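Local atomic coordinates of XisI protein-like (Anabaena variabilis, PDB entry 2NLV), a protein that is of unknown function but, as a XisI-like protein, probably resembles XisI, which is implicated with XisF and XisH in site-specific recombination of nitrogen-fixation genes in cyanobacteria. Residues K68-N74 with E92-L98. Coordinates in Å, arbitrary orientation, origin at the centre of the assembly. Numbering follows the deposited sequence.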
ATOM      1  N   LYS A  68     -15.086  10.577  -0.658  0.50  9.93           N
ATOM      2  CA  LYS A  68     -15.651   9.449   0.093  0.50  9.52           C
ATOM      3  C   LYS A  68     -14.568   8.480   0.541  0.50  6.69           C
ATOM      4  O   LYS A  68     -13.608   8.209  -0.206  0.50  7.50           O
ATOM      5  CB  LYS A  68     -16.678   8.690  -0.753  0.50  8.86           C
ATOM      6  CG  LYS A  68     -17.892   9.566  -1.108  0.50  6.31           C
ATOM      7  CD  LYS A  68     -19.039   8.770  -1.720  0.50  9.49           C
ATOM      8  CE  LYS A  68     -20.146   9.714  -2.043  0.50 12.93           C
ATOM      9  NZ  LYS A  68     -21.246   9.036  -2.723  0.50 18.32           N
ATOM     10  N   ILE A  69     -14.736   7.968   1.767  1.00  7.44           N
ATOM     11  CA  ILE A  69     -13.778   7.017   2.303  1.00  7.80           C
ATOM     12  C   ILE A  69     -14.108   5.602   1.845  1.00  6.88           C
ATOM     13  O   ILE A  69     -15.225   5.113   2.085  1.00  8.36           O
ATOM     14  CB  ILE A  69     -13.733   7.029   3.815  1.00  7.76           C
ATOM     15  CG1 ILE A  69     -13.423   8.423   4.367  1.00  9.14           C
ATOM     16  CG2 ILE A  69     -12.721   5.976   4.327  1.00  8.38           C
ATOM     17  CD1 ILE A  69     -13.590   8.539   5.882  1.00  8.91           C
ATOM     18  N   TRP A  70     -13.223   5.003   1.072  1.00  6.49           N
ATOM     19  CA  TRP A  70     -13.386   3.609   0.614  1.00  6.54           C
ATOM     20  C   TRP A  70     -12.621   2.664   1.503  1.00  6.99           C
ATOM     21  O   TRP A  70     -11.401   2.787   1.631  1.00  7.49           O
ATOM     22  CB  TRP A  70     -12.885   3.469  -0.814  1.00  7.02           C
ATOM     23  CG  TRP A  70     -13.759   4.038  -1.864  1.00  6.71           C
ATOM     24  CD1 TRP A  70     -14.237   5.329  -1.946  1.00  6.74           C
ATOM     25  CD2 TRP A  70     -14.253   3.349  -2.980  1.00  7.01           C
ATOM     26  NE1 TRP A  70     -15.042   5.456  -3.066  1.00  8.87           N
ATOM     27  CE2 TRP A  70     -15.049   4.259  -3.724  1.00  8.25           C
ATOM     28  CE3 TRP A  70     -14.094   2.042  -3.469  1.00  8.16           C
ATOM     29  CZ2 TRP A  70     -15.662   3.900  -4.915  1.00  9.01           C
ATOM     30  CZ3 TRP A  70     -14.703   1.717  -4.665  1.00  9.61           C
ATOM     31  CH2 TRP A  70     -15.489   2.629  -5.349  1.00  9.00           C
ATOM     32  N   LEU A  71     -13.317   1.743   2.126  1.00  6.84           N
ATOM     33  CA  LEU A  71     -12.685   0.603   2.857  1.00  6.80           C
ATOM     34  C   LEU A  71     -12.365  -0.484   1.854  1.00  6.33           C
ATOM     35  O   LEU A  71     -13.279  -1.081   1.256  1.00  6.60           O
ATOM     36  CB  LEU A  71     -13.568   0.103   3.963  1.00  7.20           C
ATOM     37  CG  LEU A  71     -13.011  -1.092   4.758  1.00  8.02           C
ATOM     38  CD1 LEU A  71     -11.664  -0.780   5.477  1.00  9.10           C
ATOM     39  CD2 LEU A  71     -14.020  -1.641   5.763  1.00  8.23           C
ATOM     40  N   GLN A  72     -11.089  -0.745   1.616  1.00  6.00           N
ATOM     41  CA  GLN A  72     -10.664  -1.672   0.590  1.00  7.65           C
ATOM     42  C   GLN A  72     -10.193  -3.003   1.079  1.00  6.66           C
ATOM     43  O   GLN A  72     -10.173  -3.958   0.330  1.00  7.88           O
ATOM     44  CB  GLN A  72      -9.543  -1.069  -0.277  1.00  7.84           C
ATOM     45  CG  GLN A  72      -9.893   0.305  -0.915  1.00  7.41           C
ATOM     46  CD  GLN A  72     -10.680   0.222  -2.190  1.00  8.42           C
ATOM     47  OE1 GLN A  72     -11.426  -0.718  -2.412  1.00  8.04           O
ATOM     48  NE2 GLN A  72     -10.550   1.261  -3.033  1.00  8.40           N
ATOM     49  N   GLN A  73      -9.792  -3.074   2.340  1.00  7.13           N
ATOM     50  CA  GLN A  73      -9.274  -4.313   2.921  1.00  6.63           C
ATOM     51  C   GLN A  73      -9.434  -4.200   4.416  1.00  8.35           C
ATOM     52  O   GLN A  73      -9.204  -3.137   5.001  1.00  6.47           O
ATOM     53  CB  GLN A  73      -7.788  -4.449   2.571  1.00  8.79           C
ATOM     54  CG  GLN A  73      -6.981  -5.561   3.248  1.00 12.39           C
ATOM     55  CD  GLN A  73      -6.948  -6.756   2.437  1.00 16.36           C
ATOM     56  OE1 GLN A  73      -7.914  -7.106   1.772  1.00 17.57           O
ATOM     57  NE2 GLN A  73      -5.799  -7.434   2.486  1.00 13.88           N
ATOM     58  N   ASN A  74      -9.841  -5.297   5.095  1.00  7.30           N
ATOM     59  CA  ASN A  74      -9.912  -5.381   6.540  1.00  7.76           C
ATOM     60  C   ASN A  74      -9.745  -6.817   6.951  1.00  9.52           C
ATOM     61  O   ASN A  74     -10.671  -7.623   6.838  1.00  9.56           O
ATOM     62  CB  ASN A  74     -11.240  -4.895   7.071  1.00 10.03           C
ATOM     63  CG  ASN A  74     -11.346  -5.094   8.553  1.00 10.01           C
ATOM     64  OD1 ASN A  74     -10.350  -5.069   9.274  1.00  9.86           O
ATOM     65  ND2 ASN A  74     -12.591  -5.223   9.027  1.00 10.70           N
ATOM     66  N   GLU A  92     -23.249   7.387   4.359  1.00 10.72           N
ATOM     67  CA  GLU A  92     -23.286   7.547   2.911  1.00 10.83           C
ATOM     68  C   GLU A  92     -21.936   7.956   2.258  1.00 10.38           C
ATOM     69  O   GLU A  92     -21.757   7.888   1.035  1.00 11.77           O
ATOM     70  CB  GLU A  92     -24.414   8.508   2.513  1.00 15.11           C
ATOM     71  CG  GLU A  92     -24.275   9.878   3.067  1.00 18.47           C
ATOM     72  CD  GLU A  92     -24.996  10.075   4.432  1.00 23.90           C
ATOM     73  OE1 GLU A  92     -25.260   9.136   5.316  1.00 19.46           O
ATOM     74  OE2 GLU A  92     -25.339  11.273   4.613  1.00 36.10           O
ATOM     75  N   ASP A  93     -20.979   8.395   3.093  1.00  9.80           N
ATOM     76  CA  ASP A  93     -19.660   8.774   2.629  1.00  9.49           C
ATOM     77  C   ASP A  93     -18.600   7.701   2.867  1.00  8.52           C
ATOM     78  O   ASP A  93     -17.406   7.975   2.725  1.00  8.35           O
ATOM     79  CB  ASP A  93     -19.156  10.064   3.258  1.00 10.26           C
ATOM     80  CG  ASP A  93     -19.783  11.308   2.669  1.00 12.42           C
ATOM     81  OD1 ASP A  93     -20.566  11.185   1.704  1.00 13.74           O
ATOM     82  OD2 ASP A  93     -19.480  12.421   3.150  1.00 11.92           O
ATOM     83  N   ILE A  94     -19.056   6.500   3.198  1.00  7.82           N
ATOM     84  CA  ILE A  94     -18.197   5.310   3.264  1.00  8.46           C
ATOM     85  C   ILE A  94     -18.595   4.347   2.157  1.00  7.17           C
ATOM     86  O   ILE A  94     -19.785   4.094   1.977  1.00  7.92           O
ATOM     87  CB  ILE A  94     -18.308   4.674   4.649  1.00  8.00           C
ATOM     88  CG1 ILE A  94     -17.740   5.639   5.675  1.00 10.22           C
ATOM     89  CG2 ILE A  94     -17.466   3.398   4.691  1.00  9.43           C
ATOM     90  CD1 ILE A  94     -18.174   5.303   7.114  1.00 10.25           C
ATOM     91  N   VAL A  95     -17.644   3.879   1.385  1.00  7.20           N
ATOM     92  CA  VAL A  95     -17.896   2.896   0.345  1.00  6.73           C
ATOM     93  C   VAL A  95     -17.202   1.624   0.708  1.00  6.24           C
ATOM     94  O   VAL A  95     -15.962   1.642   0.952  1.00  6.77           O
ATOM     95  CB  VAL A  95     -17.484   3.408  -1.050  1.00  7.10           C
ATOM     96  CG1 VAL A  95     -17.770   2.338  -2.165  1.00  8.82           C
ATOM     97  CG2 VAL A  95     -18.183   4.755  -1.402  1.00  8.24           C
ATOM     98  N   LEU A  96     -17.913   0.497   0.724  1.00  5.97           N
ATOM     99  CA  LEU A  96     -17.299  -0.785   0.991  1.00  6.39           C
ATOM    100  C   LEU A  96     -16.681  -1.361  -0.264  1.00  6.70           C
ATOM    101  O   LEU A  96     -17.282  -2.163  -0.971  1.00  7.71           O
ATOM    102  CB  LEU A  96     -18.313  -1.719   1.622  1.00  7.05           C
ATOM    103  CG  LEU A  96     -18.885  -1.271   2.964  1.00  7.30           C
ATOM    104  CD1 LEU A  96     -19.812  -2.396   3.499  1.00  9.68           C
ATOM    105  CD2 LEU A  96     -17.784  -0.986   3.976  1.00  8.74           C
ATOM    106  N   GLY A  97     -15.493  -0.890  -0.596  1.00  7.75           N
ATOM    107  CA  GLY A  97     -14.750  -1.353  -1.766  1.00  6.76           C
ATOM    108  C   GLY A  97     -14.449  -2.833  -1.690  1.00  9.00           C
ATOM    109  O   GLY A  97     -14.407  -3.513  -2.719  1.00  8.40           O
ATOM    110  N   LEU A  98     -14.357  -3.386  -0.482  1.00  8.44           N
ATOM    111  CA  LEU A  98     -14.155  -4.792  -0.269  1.00  8.09           C
ATOM    112  C   LEU A  98     -15.421  -5.653  -0.453  1.00  8.65           C
ATOM    113  O   LEU A  98     -15.327  -6.883  -0.303  1.00  9.97           O
ATOM    114  CB  LEU A  98     -13.457  -5.035   1.083  1.00  8.30           C
ATOM    115  CG  LEU A  98     -14.267  -4.868   2.348  1.00 11.76           C
ATOM    116  CD1 LEU A  98     -13.256  -4.972   3.532  1.00 11.03           C
ATOM    117  CD2 LEU A  98     -15.225  -3.667   2.503  1.00 15.62           C
TER
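The methyls of Val95 pack over a face of the Trp70 indole. CG1 of Val95 sits 3.6 Å from the centroid of the six-membered ring of Trp70, almost on the ring normal, a CH-pi contact. CG2 of Val95 also packs over the ring, 3.6 Å from NE1 of Trp70. The other face of the sheet carries Ile69, Leu71, Ile94 and Leu96. Here CD2 of Leu71 meets CD2 of Leu96 at 4.2 Å and CD2 of Leu98 at 4.0 Å. Ile69 and Ile94 both pack on Leu84 of helix 80-86, the crossover helix.

The two strands run parallel, 4.6 Å apart at their axes, as the two strands of a beta-alpha-beta unit. Strand 68-74 also pairs with strand 53-65. Ile69 brackets Ile94: Ile69 N hydrogen-bonds to Asp93 O (2.8 Å) and Val95 N to Ile69 O (2.8 Å). Leu71 N then hydrogen-bonds to Val95 O (2.9 Å), the alternating pattern of parallel strands. Beyond Val95 the chain bends. Leu96 centres an inverse gamma turn, and Leu98 N hydrogen-bonds to Leu71 O at 3.1 Å. Gly97 CA passes 3.4 Å from OE1 of Gln72; an ideal CB there would clash with that oxygen.

The polar ends turn to other partners. Lys68 NZ hydrogen-bonds to O of Val111 and of the C-terminal Ala112, Asp93 OD2 to Tyr8 OH, and Gln72 NE2 to Asp63. The backbone oxygens of Gln72 and Gly97 accept hydrogen bonds from Arg54 and Trp49 of the second subunit.

Across the pair, then, cohesion comes from backbone hydrogen bonds and apolar packing, while the polar side chains tie the two strands to the rest of the fold.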